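Local coordinates for ABC-type transport system, sugar-family extracellular solute-binding protein (PDB 6HNI) that probably acts as the extracellular solute-binding lipoprotein of an ABC-type transport system, holding tyrosine between its two lobes, and has adhesive properties, at residues A[143-148]-A[211-216]; A[149-154]-A[250-255]; A[75-80]-A[100-105]; A[94-99]-A[108-113]. The protein carries 1 engineered substitution. One frame throughout, in Å; residues are numbered along the deposited sequence. Where two conformers were deposited one is given.

Interaction 1 of 4, residues A[143-148]-A[211-216]. With TYR (tyrosine), chain B.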
loop_
_atom_site.group_PDB
_atom_site.type_symbol
_atom_site.label_atom_id
_atom_site.label_comp_id
_atom_site.label_asym_id
_atom_site.label_seq_id
_atom_site.Cartn_x
_atom_site.Cartn_y
_atom_site.Cartn_z
ATOM N N LYS A 143 11.260 8.268 -5.505
ATOM C CA LYS A 143 11.431 8.588 -4.088
ATOM C C LYS A 143 12.270 7.559 -3.356
ATOM O O LYS A 143 13.119 7.885 -2.571
ATOM C CB LYS A 143 10.066 8.741 -3.398
ATOM C CG LYS A 143 9.278 9.955 -3.903
ATOM C CD LYS A 143 9.873 11.270 -3.429
ATOM C CE LYS A 143 8.963 12.450 -3.794
ATOM N NZ LYS A 143 9.609 13.706 -3.340
ATOM N N GLY A 144 11.977 6.304 -3.587
ATOM C CA GLY A 144 12.802 5.259 -3.001
ATOM C C GLY A 144 14.181 5.148 -3.626
ATOM O O GLY A 144 15.180 4.973 -2.916
ATOM N N LEU A 145 14.259 5.287 -4.944
ATOM C CA LEU A 145 15.534 5.130 -5.633
ATOM C C LEU A 145 16.526 6.266 -5.335
ATOM O O LEU A 145 17.725 6.058 -5.420
ATOM C CB LEU A 145 15.292 4.868 -7.122
ATOM C CG LEU A 145 14.522 3.555 -7.385
ATOM C CD1 LEU A 145 14.277 3.352 -8.865
ATOM C CD2 LEU A 145 15.133 2.320 -6.758
ATOM N N GLU A 146 16.029 7.431 -4.934
ATOM C CA GLU A 146 16.840 8.549 -4.351
ATOM C C GLU A 146 17.718 8.088 -3.205
ATOM O O GLU A 146 18.813 8.610 -2.997
ATOM C CB GLU A 146 15.918 9.728 -3.820
ATOM C CG GLU A 146 15.453 10.705 -4.875
ATOM C CD GLU A 146 14.410 11.729 -4.399
ATOM O OE1 GLU A 146 14.415 12.133 -3.195
ATOM O OE2 GLU A 146 13.583 12.143 -5.243
ATOM N N LEU A 147 17.237 7.099 -2.460
ATOM C CA LEU A 147 17.947 6.608 -1.308
ATOM C C LEU A 147 19.174 5.772 -1.645
ATOM O O LEU A 147 20.007 5.557 -0.786
ATOM C CB LEU A 147 17.001 5.838 -0.394
ATOM C CG LEU A 147 15.761 6.635 0.110
ATOM C CD1 LEU A 147 15.005 5.681 1.000
ATOM C CD2 LEU A 147 16.174 7.928 0.811
ATOM N N LEU A 148 19.291 5.314 -2.888
ATOM C CA LEU A 148 20.504 4.619 -3.297
ATOM C C LEU A 148 21.736 5.492 -3.138
ATOM O O LEU A 148 22.791 4.986 -2.773
ATOM C CB LEU A 148 20.354 4.114 -4.720
ATOM C CG LEU A 148 19.285 3.074 -4.986
ATOM C CD1 LEU A 148 19.233 2.700 -6.470
ATOM C CD2 LEU A 148 19.427 1.851 -4.090
ATOM N N VAL A 211 20.622 -4.404 -4.737
ATOM C CA VAL A 211 19.590 -3.831 -3.851
ATOM C C VAL A 211 18.251 -4.421 -4.287
ATOM O O VAL A 211 18.058 -4.739 -5.458
ATOM C CB VAL A 211 19.617 -2.288 -3.967
ATOM C CG1 VAL A 211 19.110 -1.831 -5.334
ATOM C CG2 VAL A 211 18.773 -1.615 -2.863
ATOM N N LEU A 212 17.351 -4.586 -3.312
ATOM C CA LEU A 212 15.962 -5.018 -3.555
ATOM C C LEU A 212 15.042 -3.814 -3.379
ATOM O O LEU A 212 15.211 -3.086 -2.385
ATOM C CB LEU A 212 15.544 -6.054 -2.597
ATOM C CG LEU A 212 14.229 -6.737 -2.915
ATOM C CD1 LEU A 212 14.263 -7.664 -4.102
ATOM C CD2 LEU A 212 13.728 -7.487 -1.697
ATOM N N TYR A 213 14.173 -3.620 -4.347
ATOM C CA TYR A 213 13.078 -2.601 -4.197
ATOM C C TYR A 213 11.775 -3.334 -3.917
ATOM O O TYR A 213 11.405 -4.265 -4.637
ATOM C CB TYR A 213 12.979 -1.782 -5.460
ATOM C CG TYR A 213 11.907 -0.684 -5.379
ATOM C CD1 TYR A 213 12.152 0.492 -4.707
ATOM C CD2 TYR A 213 10.647 -0.836 -5.951
ATOM C CE1 TYR A 213 11.141 1.469 -4.603
ATOM C CE2 TYR A 213 9.683 0.156 -5.857
ATOM C CZ TYR A 213 9.997 1.293 -5.220
ATOM O OH TYR A 213 8.973 2.278 -5.114
ATOM N N VAL A 214 11.057 -2.888 -2.879
ATOM C CA VAL A 214 9.766 -3.475 -2.533
ATOM C C VAL A 214 8.659 -2.485 -2.892
ATOM O O VAL A 214 8.466 -1.471 -2.172
ATOM C CB VAL A 214 9.734 -3.915 -1.080
ATOM C CG1 VAL A 214 8.365 -4.485 -0.699
ATOM C CG2 VAL A 214 10.847 -4.933 -0.788
ATOM N N PRO A 215 7.929 -2.747 -3.954
ATOM C CA PRO A 215 6.765 -1.897 -4.277
ATOM C C PRO A 215 5.668 -2.117 -3.237
ATOM O O PRO A 215 5.780 -2.898 -2.319
ATOM C CB PRO A 215 6.315 -2.400 -5.656
ATOM C CG PRO A 215 7.059 -3.632 -5.918
ATOM C CD PRO A 215 7.960 -3.970 -4.797
ATOM N N THR A 216 4.597 -1.311 -3.390
ATOM C CA THR A 216 3.400 -1.529 -2.563
ATOM C C THR A 216 2.550 -2.704 -3.062
ATOM O O THR A 216 1.538 -2.567 -3.713
ATOM C CB THR A 216 2.565 -0.220 -2.384
ATOM O OG1 THR A 216 2.036 0.204 -3.599
ATOM C CG2 THR A 216 3.432 0.832 -1.713
HETATM N N TYR B . -0.809 -0.178 -2.938
HETATM C CA TYR B . -1.418 -1.461 -2.547
HETATM C C TYR B . -2.674 -1.700 -3.371
HETATM O O TYR B . -3.395 -2.643 -3.069
HETATM C CB TYR B . -1.588 -1.602 -1.020
HETATM C CG TYR B . -0.284 -1.644 -0.295
HETATM C CD1 TYR B . 0.585 -2.760 -0.474
HETATM C CD2 TYR B . 0.179 -0.634 0.494
HETATM C CE1 TYR B . 1.820 -2.775 0.119
HETATM C CE2 TYR B . 1.416 -0.635 1.100
HETATM C CZ TYR B . 2.271 -1.744 0.899
HETATM O OH TYR B . 3.520 -1.762 1.489
HETATM O OXT TYR B . -2.892 -1.029 -4.358
HETATM O O HOH W 1 9.400 4.791 -4.264
#

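Interaction 2 of 4, residues A[149-154]-A[250-255]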
loop_
_atom_site.group_PDB
_atom_site.type_symbol
_atom_site.label_atom_id
_atom_site.label_comp_id
_atom_site.label_asym_id
_atom_site.label_seq_id
_atom_site.Cartn_x
_atom_site.Cartn_y
_atom_site.Cartn_z
ATOM N N LYS A 149 21.622 6.800 -3.359
ATOM C CA LYS A 149 22.780 7.693 -3.176
ATOM C C LYS A 149 23.320 7.620 -1.761
ATOM O O LYS A 149 24.505 7.853 -1.518
ATOM C CB LYS A 149 22.405 9.154 -3.414
ATOM C CG LYS A 149 22.014 9.501 -4.819
ATOM C CD LYS A 149 21.894 10.999 -4.997
ATOM C CE LYS A 149 23.174 11.743 -4.645
ATOM N NZ LYS A 149 23.191 13.084 -5.301
ATOM N N ILE A 150 22.429 7.305 -0.830
ATOM C CA ILE A 150 22.772 7.344 0.579
ATOM C C ILE A 150 23.291 5.974 0.987
ATOM O O ILE A 150 24.372 5.907 1.589
ATOM C CB ILE A 150 21.554 7.689 1.442
ATOM C CG1 ILE A 150 21.026 9.072 1.042
ATOM C CG2 ILE A 150 21.941 7.603 2.927
ATOM C CD1 ILE A 150 19.761 9.480 1.760
ATOM N N PHE A 151 22.540 4.905 0.675
ATOM C CA PHE A 151 22.790 3.577 1.232
ATOM C C PHE A 151 23.500 2.598 0.312
ATOM O O PHE A 151 24.052 1.634 0.822
ATOM C CB PHE A 151 21.495 2.946 1.726
ATOM C CG PHE A 151 20.867 3.724 2.810
ATOM C CD1 PHE A 151 21.485 3.832 4.051
ATOM C CD2 PHE A 151 19.719 4.409 2.563
ATOM C CE1 PHE A 151 20.914 4.585 5.062
ATOM C CE2 PHE A 151 19.136 5.183 3.567
ATOM C CZ PHE A 151 19.736 5.254 4.803
ATOM N N ALA A 152 23.469 2.817 -1.005
ATOM C CA ALA A 152 24.136 1.914 -1.976
ATOM C C ALA A 152 24.555 2.667 -3.237
ATOM O O ALA A 152 24.044 2.395 -4.331
ATOM C CB ALA A 152 23.226 0.741 -2.332
ATOM N N PRO A 153 25.496 3.618 -3.098
ATOM C CA PRO A 153 25.724 4.571 -4.181
ATOM C C PRO A 153 26.341 3.987 -5.465
ATOM O O PRO A 153 26.268 4.609 -6.525
ATOM C CB PRO A 153 26.653 5.611 -3.534
ATOM C CG PRO A 153 27.294 4.896 -2.390
ATOM C CD PRO A 153 26.246 3.970 -1.880
ATOM N N LYS A 154 26.930 2.809 -5.355
ATOM C CA LYS A 154 27.514 2.107 -6.499
ATOM C C LYS A 154 26.616 1.023 -7.083
ATOM O O LYS A 154 27.010 0.359 -8.030
ATOM C CB LYS A 154 28.901 1.484 -6.151
ATOM C CG LYS A 154 29.928 2.463 -5.566
ATOM C CD LYS A 154 30.089 3.702 -6.441
ATOM C CE LYS A 154 31.336 4.489 -6.064
ATOM N NZ LYS A 154 31.709 5.479 -7.114
ATOM N N ALA A 250 12.740 -4.141 6.320
ATOM C CA ALA A 250 13.433 -3.460 5.226
ATOM C C ALA A 250 14.380 -2.391 5.813
ATOM O O ALA A 250 14.205 -1.926 6.933
ATOM C CB ALA A 250 12.438 -2.819 4.251
ATOM N N LEU A 251 15.330 -1.919 5.005
ATOM C CA LEU A 251 16.258 -0.918 5.484
ATOM C C LEU A 251 15.672 0.490 5.553
ATOM O O LEU A 251 15.844 1.177 6.568
ATOM C CB LEU A 251 17.522 -0.859 4.628
ATOM C CG LEU A 251 18.544 0.214 4.931
ATOM C CD1 LEU A 251 19.066 0.053 6.338
ATOM C CD2 LEU A 251 19.685 0.190 3.912
ATOM N N ALA A 252 15.042 0.923 4.467
ATOM C CA ALA A 252 14.648 2.337 4.368
ATOM C C ALA A 252 13.554 2.575 3.372
ATOM O O ALA A 252 13.318 1.761 2.470
ATOM C CB ALA A 252 15.832 3.196 4.006
ATOM N N CYS A 253 12.873 3.720 3.540
ATOM C CA CYS A 253 11.865 4.196 2.604
ATOM C C CYS A 253 11.810 5.718 2.614
ATOM O O CYS A 253 12.325 6.355 3.538
ATOM C CB CYS A 253 10.503 3.633 2.982
ATOM S SG CYS A 253 9.802 4.417 4.457
ATOM N N GLN A 254 11.175 6.274 1.581
ATOM C CA GLN A 254 10.831 7.680 1.549
ATOM C C GLN A 254 9.386 7.677 1.024
ATOM O O GLN A 254 9.129 7.718 -0.190
ATOM C CB GLN A 254 11.759 8.487 0.635
ATOM C CG GLN A 254 11.438 9.968 0.635
ATOM C CD GLN A 254 12.452 10.790 -0.117
ATOM O OE1 GLN A 254 13.191 10.278 -1.029
ATOM N NE2 GLN A 254 12.535 12.008 0.241
ATOM N N GLY A 255 8.454 7.552 1.970
ATOM C CA GLY A 255 7.072 7.264 1.649
ATOM C C GLY A 255 6.037 8.091 2.384
ATOM O O GLY A 255 6.393 8.890 3.228
#

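Interaction 3 of 4, residues A[75-80]-A[100-105]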
loop_
_atom_site.group_PDB
_atom_site.type_symbol
_atom_site.label_atom_id
_atom_site.label_comp_id
_atom_site.label_asym_id
_atom_site.label_seq_id
_atom_site.Cartn_x
_atom_site.Cartn_y
_atom_site.Cartn_z
ATOM N N SER A 75 -16.447 -12.598 -1.105
ATOM C CA SER A 75 -17.600 -12.919 -0.237
ATOM C C SER A 75 -17.892 -11.774 0.706
ATOM O O SER A 75 -19.091 -11.543 0.971
ATOM C CB SER A 75 -17.387 -14.213 0.539
ATOM O OG SER A 75 -16.255 -14.198 1.374
ATOM N N ILE A 76 -16.894 -11.083 1.234
ATOM C CA ILE A 76 -17.159 -9.908 2.125
ATOM C C ILE A 76 -17.956 -8.923 1.313
ATOM O O ILE A 76 -18.941 -8.336 1.839
ATOM C CB ILE A 76 -15.834 -9.282 2.621
ATOM C CG1 ILE A 76 -15.139 -10.209 3.651
ATOM C CG2 ILE A 76 -16.044 -7.872 3.118
ATOM C CD1 ILE A 76 -13.708 -9.877 3.943
ATOM N N ALA A 77 -17.511 -8.620 0.110
ATOM C CA ALA A 77 -18.132 -7.574 -0.726
ATOM C C ALA A 77 -19.527 -7.959 -1.100
ATOM O O ALA A 77 -20.467 -7.128 -1.046
ATOM C CB ALA A 77 -17.305 -7.297 -1.958
ATOM N N SER A 78 -19.756 -9.191 -1.487
ATOM C CA SER A 78 -21.070 -9.722 -1.770
ATOM C C SER A 78 -22.050 -9.516 -0.588
ATOM O O SER A 78 -23.194 -9.110 -0.800
ATOM C CB SER A 78 -20.984 -11.229 -2.083
ATOM O OG SER A 78 -22.266 -11.796 -2.275
ATOM N N LYS A 79 -21.588 -9.839 0.615
ATOM C CA LYS A 79 -22.427 -9.732 1.796
ATOM C C LYS A 79 -22.682 -8.247 2.110
ATOM O O LYS A 79 -23.810 -7.885 2.490
ATOM C CB LYS A 79 -21.754 -10.441 2.968
ATOM C CG LYS A 79 -22.542 -10.442 4.265
ATOM C CD LYS A 79 -23.904 -11.068 4.065
ATOM C CE LYS A 79 -24.566 -11.549 5.369
ATOM N NZ LYS A 79 -24.587 -10.504 6.426
ATOM N N PHE A 80 -21.717 -7.365 1.976
ATOM C CA PHE A 80 -21.978 -5.933 2.137
ATOM C C PHE A 80 -23.004 -5.445 1.155
ATOM O O PHE A 80 -23.905 -4.602 1.554
ATOM C CB PHE A 80 -20.717 -5.089 1.944
ATOM C CG PHE A 80 -19.711 -5.131 3.048
ATOM C CD1 PHE A 80 -19.966 -5.669 4.302
ATOM C CD2 PHE A 80 -18.472 -4.534 2.848
ATOM C CE1 PHE A 80 -19.027 -5.635 5.314
ATOM C CE2 PHE A 80 -17.526 -4.511 3.853
ATOM C CZ PHE A 80 -17.761 -5.080 5.072
ATOM N N PHE A 100 -16.240 -3.263 -5.992
ATOM C CA PHE A 100 -16.764 -2.763 -7.245
ATOM C C PHE A 100 -17.475 -3.841 -8.077
ATOM O O PHE A 100 -18.519 -3.587 -8.698
ATOM C CB PHE A 100 -15.675 -2.002 -8.003
ATOM C CG PHE A 100 -16.125 -1.318 -9.281
ATOM C CD1 PHE A 100 -17.114 -0.314 -9.256
ATOM C CD2 PHE A 100 -15.553 -1.636 -10.503
ATOM C CE1 PHE A 100 -17.485 0.330 -10.427
ATOM C CE2 PHE A 100 -15.908 -0.981 -11.655
ATOM C CZ PHE A 100 -16.866 0.012 -11.626
ATOM N N ASN A 101 -16.930 -5.060 -8.076
ATOM C CA ASN A 101 -17.607 -6.137 -8.708
ATOM C C ASN A 101 -18.939 -6.455 -8.050
ATOM O O ASN A 101 -19.878 -6.825 -8.730
ATOM C CB ASN A 101 -16.710 -7.406 -8.703
ATOM C CG ASN A 101 -15.501 -7.295 -9.618
ATOM O OD1 ASN A 101 -15.410 -6.434 -10.489
ATOM N ND2 ASN A 101 -14.580 -8.224 -9.429
ATOM N N ALA A 102 -18.982 -6.368 -6.732
ATOM C CA ALA A 102 -20.178 -6.723 -5.960
ATOM C C ALA A 102 -21.342 -5.738 -6.122
ATOM O O ALA A 102 -22.477 -6.163 -6.072
ATOM C CB ALA A 102 -19.860 -6.869 -4.498
ATOM N N THR A 103 -21.023 -4.458 -6.296
ATOM C CA THR A 103 -22.068 -3.414 -6.367
ATOM C C THR A 103 -21.628 -2.204 -7.202
ATOM O O THR A 103 -20.527 -1.701 -7.045
ATOM C CB THR A 103 -22.472 -2.960 -4.935
ATOM O OG1 THR A 103 -23.540 -1.981 -5.030
ATOM C CG2 THR A 103 -21.369 -2.373 -4.170
ATOM N N LYS A 104 -22.551 -1.723 -8.039
ATOM C CA LYS A 104 -22.332 -0.480 -8.796
ATOM C C LYS A 104 -23.226 0.622 -8.255
ATOM O O LYS A 104 -23.214 1.721 -8.789
ATOM C CB LYS A 104 -22.586 -0.638 -10.292
ATOM C CG LYS A 104 -21.738 -1.684 -11.007
ATOM C CD LYS A 104 -20.272 -1.328 -11.088
ATOM C CE LYS A 104 -19.511 -2.382 -11.914
ATOM N NZ LYS A 104 -19.620 -3.683 -11.190
ATOM N N ASP A 105 -23.934 0.342 -7.165
ATOM C CA ASP A 105 -24.918 1.316 -6.582
ATOM C C ASP A 105 -24.511 1.922 -5.241
ATOM O O ASP A 105 -24.735 3.108 -5.009
ATOM C CB ASP A 105 -26.292 0.672 -6.431
ATOM C CG ASP A 105 -26.810 0.117 -7.745
ATOM O OD1 ASP A 105 -26.697 0.823 -8.785
ATOM O OD2 ASP A 105 -27.304 -1.030 -7.771
#

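Interaction 4 of 4, residues A[94-99]-A[108-113]. With TYR (tyrosine), chain B.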
loop_
_atom_site.group_PDB
_atom_site.type_symbol
_atom_site.label_atom_id
_atom_site.label_comp_id
_atom_site.label_asym_id
_atom_site.label_seq_id
_atom_site.Cartn_x
_atom_site.Cartn_y
_atom_site.Cartn_z
ATOM N N PRO A 94 -7.073 -5.214 -4.278
ATOM C CA PRO A 94 -7.958 -6.384 -4.303
ATOM C C PRO A 94 -9.310 -6.212 -3.584
ATOM O O PRO A 94 -10.360 -6.647 -4.108
ATOM C CB PRO A 94 -7.084 -7.511 -3.711
ATOM C CG PRO A 94 -5.680 -7.034 -3.903
ATOM C CD PRO A 94 -5.768 -5.536 -3.703
ATOM N N SER A 95 -9.277 -5.558 -2.420
ATOM C CA SER A 95 -10.538 -5.370 -1.706
ATOM C C SER A 95 -11.495 -4.414 -2.444
ATOM O O SER A 95 -12.688 -4.671 -2.505
ATOM C CB SER A 95 -10.214 -4.844 -0.315
ATOM O OG SER A 95 -9.403 -5.732 0.460
ATOM N N ALA A 96 -10.917 -3.372 -3.042
ATOM C CA ALA A 96 -11.679 -2.416 -3.836
ATOM C C ALA A 96 -12.269 -3.003 -5.089
ATOM O O ALA A 96 -13.390 -2.736 -5.473
ATOM C CB ALA A 96 -10.838 -1.199 -4.139
ATOM N N GLN A 97 -11.440 -3.813 -5.791
ATOM C CA GLN A 97 -11.933 -4.459 -6.998
ATOM C C GLN A 97 -13.103 -5.398 -6.706
ATOM O O GLN A 97 -14.089 -5.419 -7.468
ATOM C CB GLN A 97 -10.808 -5.219 -7.746
ATOM C CG GLN A 97 -9.847 -4.276 -8.382
ATOM C CD GLN A 97 -8.753 -5.039 -9.141
ATOM O OE1 GLN A 97 -8.098 -5.918 -8.555
ATOM N NE2 GLN A 97 -8.511 -4.632 -10.381
ATOM N N ALA A 98 -12.999 -6.122 -5.602
ATOM C CA ALA A 98 -14.089 -6.988 -5.187
ATOM C C ALA A 98 -15.389 -6.197 -4.866
ATOM O O ALA A 98 -16.448 -6.603 -5.242
ATOM C CB ALA A 98 -13.694 -7.831 -4.015
ATOM N N ALA A 99 -15.228 -5.100 -4.115
ATOM C CA ALA A 99 -16.375 -4.240 -3.744
ATOM C C ALA A 99 -17.045 -3.727 -5.026
ATOM O O ALA A 99 -18.263 -3.803 -5.172
ATOM C CB ALA A 99 -15.876 -3.108 -2.889
ATOM N N ILE A 108 -18.549 3.465 -2.841
ATOM C CA ILE A 108 -17.345 2.821 -2.370
ATOM C C ILE A 108 -16.264 3.874 -2.242
ATOM O O ILE A 108 -15.980 4.575 -3.216
ATOM C CB ILE A 108 -16.911 1.723 -3.340
ATOM C CG1 ILE A 108 -17.981 0.628 -3.482
ATOM C CG2 ILE A 108 -15.560 1.177 -2.884
ATOM C CD1 ILE A 108 -17.737 -0.241 -4.741
ATOM N N LEU A 109 -15.682 3.986 -1.063
ATOM C CA LEU A 109 -14.519 4.838 -0.863
ATOM C C LEU A 109 -13.336 3.891 -0.706
ATOM O O LEU A 109 -13.350 3.023 0.125
ATOM C CB LEU A 109 -14.655 5.730 0.373
ATOM C CG LEU A 109 -15.585 6.952 0.131
ATOM C CD1 LEU A 109 -15.654 7.633 1.440
ATOM C CD2 LEU A 109 -15.037 7.907 -0.899
ATOM N N ILE A 110 -12.312 4.179 -1.491
ATOM C CA ILE A 110 -11.076 3.348 -1.485
ATOM C C ILE A 110 -9.980 4.091 -0.782
ATOM O O ILE A 110 -9.933 5.327 -0.700
ATOM C CB ILE A 110 -10.661 3.008 -2.951
ATOM C CG1 ILE A 110 -10.150 4.192 -3.701
ATOM C CG2 ILE A 110 -11.798 2.306 -3.637
ATOM C CD1 ILE A 110 -9.761 4.002 -5.165
ATOM N N THR A 111 -8.969 3.329 -0.340
ATOM C CA THR A 111 -7.704 3.876 0.068
ATOM C C THR A 111 -6.634 2.772 -0.220
ATOM O O THR A 111 -7.003 1.589 -0.454
ATOM C CB THR A 111 -7.604 4.243 1.534
ATOM O OG1 THR A 111 -6.407 5.032 1.782
ATOM C CG2 THR A 111 -7.692 3.079 2.479
ATOM N N ALA A 112 -5.385 3.216 -0.204
ATOM C CA ALA A 112 -4.217 2.256 -0.431
ATOM C C ALA A 112 -4.396 1.567 -1.748
ATOM O O ALA A 112 -4.016 0.378 -1.832
ATOM C CB ALA A 112 -4.122 1.296 0.704
ATOM N N VAL A 113 -4.859 2.264 -2.758
ATOM C CA VAL A 113 -4.967 1.779 -4.131
ATOM C C VAL A 113 -3.989 2.562 -4.957
ATOM O O VAL A 113 -4.057 3.759 -5.104
ATOM C CB VAL A 113 -6.386 1.929 -4.688
ATOM C CG1 VAL A 113 -6.470 1.644 -6.183
ATOM C CG2 VAL A 113 -7.327 1.066 -3.906
HETATM N N TYR B . -0.809 -0.178 -2.938
HETATM C CA TYR B . -1.418 -1.461 -2.547
HETATM C C TYR B . -2.674 -1.700 -3.371
HETATM O O TYR B . -3.395 -2.643 -3.069
HETATM C CB TYR B . -1.588 -1.602 -1.020
HETATM C CG TYR B . -0.284 -1.644 -0.295
HETATM C CD1 TYR B . 0.585 -2.760 -0.474
HETATM C CD2 TYR B . 0.179 -0.634 0.494
HETATM C CE1 TYR B . 1.820 -2.775 0.119
HETATM C CE2 TYR B . 1.416 -0.635 1.100
HETATM C CZ TYR B . 2.271 -1.744 0.899
HETATM O OH TYR B . 3.520 -1.762 1.489
HETATM O OXT TYR B . -2.892 -1.029 -4.358
#

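Interaction 1 of 4, residues A[143-148]-A[211-216]
Leu148 and Val211 form the tight end of this contact. CD2 of Leu148 drops towards both branches of the valine and comes to 3.7 Å from CG2 of Val211; the valine has a second conformer, which makes this fit less certain. One turn back, CD2 of Leu145 approaches CD1 of Tyr213 at 4.1 Å, the two side chains crossing at about a right angle. With CG anti to the backbone N (chi1 -178°), Tyr213 extends its ring from strand 211-214 to the helix, where the CA of Gly144 meets the ring edge at 4.4 Å from CE1. The looser end is polar: one water, in the ring plane, lies 2.7 Å from Tyr213 OH and accepts from Gly144 N at 3.1 Å. Ile158 of the neighbouring strand 157-163 packs on Leu145, Val211 and Tyr213. Beyond the strand, Thr216 OG1 accepts from the amino N of the bound tyrosine at 2.9 Å and is also bonded to Gln172. The chemistry is thus divided: apolar packing joins the helical segment 143-148 to the strand, a water bridges the phenol and the backbone, and the loop after the strand offers a hydroxyl to the ligand.

Interaction 2 of 4, residues A[149-154]-A[250-255]
Phe151 meets both Leu251 and Ala252, and with 55 Å² of its surface buried it is the main contributor to this contact. Its ring reaches across from the end of the short helix 148-151, since CG lies anti to the carbonyl carbon and beside the backbone N (chi1 -62°). At the base of the ring, CD2 of Leu251 nestles against CB, CG and CD1 of the phenylalanine, closest to CG of Phe151 at 3.9 Å. Leu251 extends this methyl with its CG anti to the backbone N (chi1 175°). On the same side of the ring plane, further out, CE2 of Phe151 touches CB of Ala252, also at 3.9 Å. The alanine methyl thus meets the outer flank of the ring, while the branched leucine supports its root. CG2 of Ile150 lies 3.6 Å above the ring plane, over its centre, on the side away from Leu251 and Ala252, so the ring is sandwiched between them. No hydrogen bond crosses between the segments. Val293 of strand 290-294 and Leu298 of helix 295-300 also touch Phe151. Backbone hydrogen bonds pair Leu251 with Val238 and Ala252 with Ala240, linking the start of strand 252-255 to strand 238-240. The result is a short helix packed on the edge strand of a mixed three-stranded sheet, in one lobe of the two-lobed fold of ABC substrate-binding proteins.

Interaction 3 of 4, residues A[75-80]-A[100-105]
Just beyond Ala102, whose methyl meets Ala77, the hydroxyl oxygen of Thr103 is gripped by two backbone N-H groups. Thr103 OG1 accepts from Asp105 N at 3.2 Å, with an N-H...O angle of 157°, which makes an ST turn, and again from Ile106 N. Both bonds draw the chain round as it leaves helix 93-102, of which Ala102 is the last helical residue. The contact between the helices is small and apolar. CB of Ala102 lies 3.6 Å from CB of Ala77 and 3.5 Å from the carbonyl O of Ala77, so the methyl rests on the backbone of helix 70-82 as much as on its side chain. Ser78 N lies 3.8 Å from the same Ala102 CB. With nothing larger than a methyl between them, the two helices come close, and the CA atoms of Ser78 and Ala102 stand 5.2 Å apart. Ala77 is buried, whereas Ser78 at the margin is exposed. Further on, Lys79 forms a salt bridge to Asp83. Helices 70-82 and 93-102 lie side by side; Ile76 and Phe80 of the first pack on strands 24-30 and 59-65, and Thr103 O is hydrogen-bonded to Asn131 ND2, in the loop before strand 132-136.

Interaction 4 of 4, residues A[94-99]-A[108-113]
Ala96 offers its methyl as a blunt knob to the strand, and two branched side chains make the dip that takes it. CB of Ala96 lies 3.7 Å from CG2 of Ile110 and 4.2 Å from CG2 of Val113, so the methyl settles above the gap between the two branches. Ile110 presents this methyl with CG2 anti to the carbonyl carbon. One turn along the helix the roles reverse, and the strand supplies the bump. The extended side chain of Ile108 (chi2 163°) pushes its CD1 against the helix backbone, 3.6 Å from the carbonyl C of Ala99 and 3.9 Å from CB of Ala99. Alanines at both places bring the helix close to the sheet: the CA atoms of Ala96 and Ile110 are 6.3 Å apart. Ala90 and Ile88 of strand 87-91 lie under the same two alanines, completing the floor of this beta-alpha-beta crossover. At the end near the ligand the strand turns a corner at Ala112, and CA of Val113 comes to 3.5 Å from OXT of the bound tyrosine. Pro94, at the start of the helix, also belongs to that pocket. Since no hydrogen bond links the segments, apolar packing alone seats the helix on this strand; backbone hydrogen bonds join the strand to strand 87-91, and Thr93 and Ser114, at the ligand end, hydrogen-bond to the tyrosine.

In the fold
Along the chain, interactions 3 and 4 come first and interactions 1 and 2 follow, on the other side of the chain's centre. Interactions 3 and 4 touch, with centres about 11 Å apart, and share helix 93-102, which packs on one side of the five-stranded parallel sheet, over strands 87-91 and 108-113. Interactions 1 and 2 are also neighbours, about 7 Å between centres, since helix 148-151 follows helix 141-145; they pack against strands 211-214 and 252-255 in the other lobe. Within each pair the segments alternate along the chain. Centres of interactions 1 and 4 lie about 25 Å apart, yet both touch the bound tyrosine, consistent with a ligand enclosed between two lobes in the closed state.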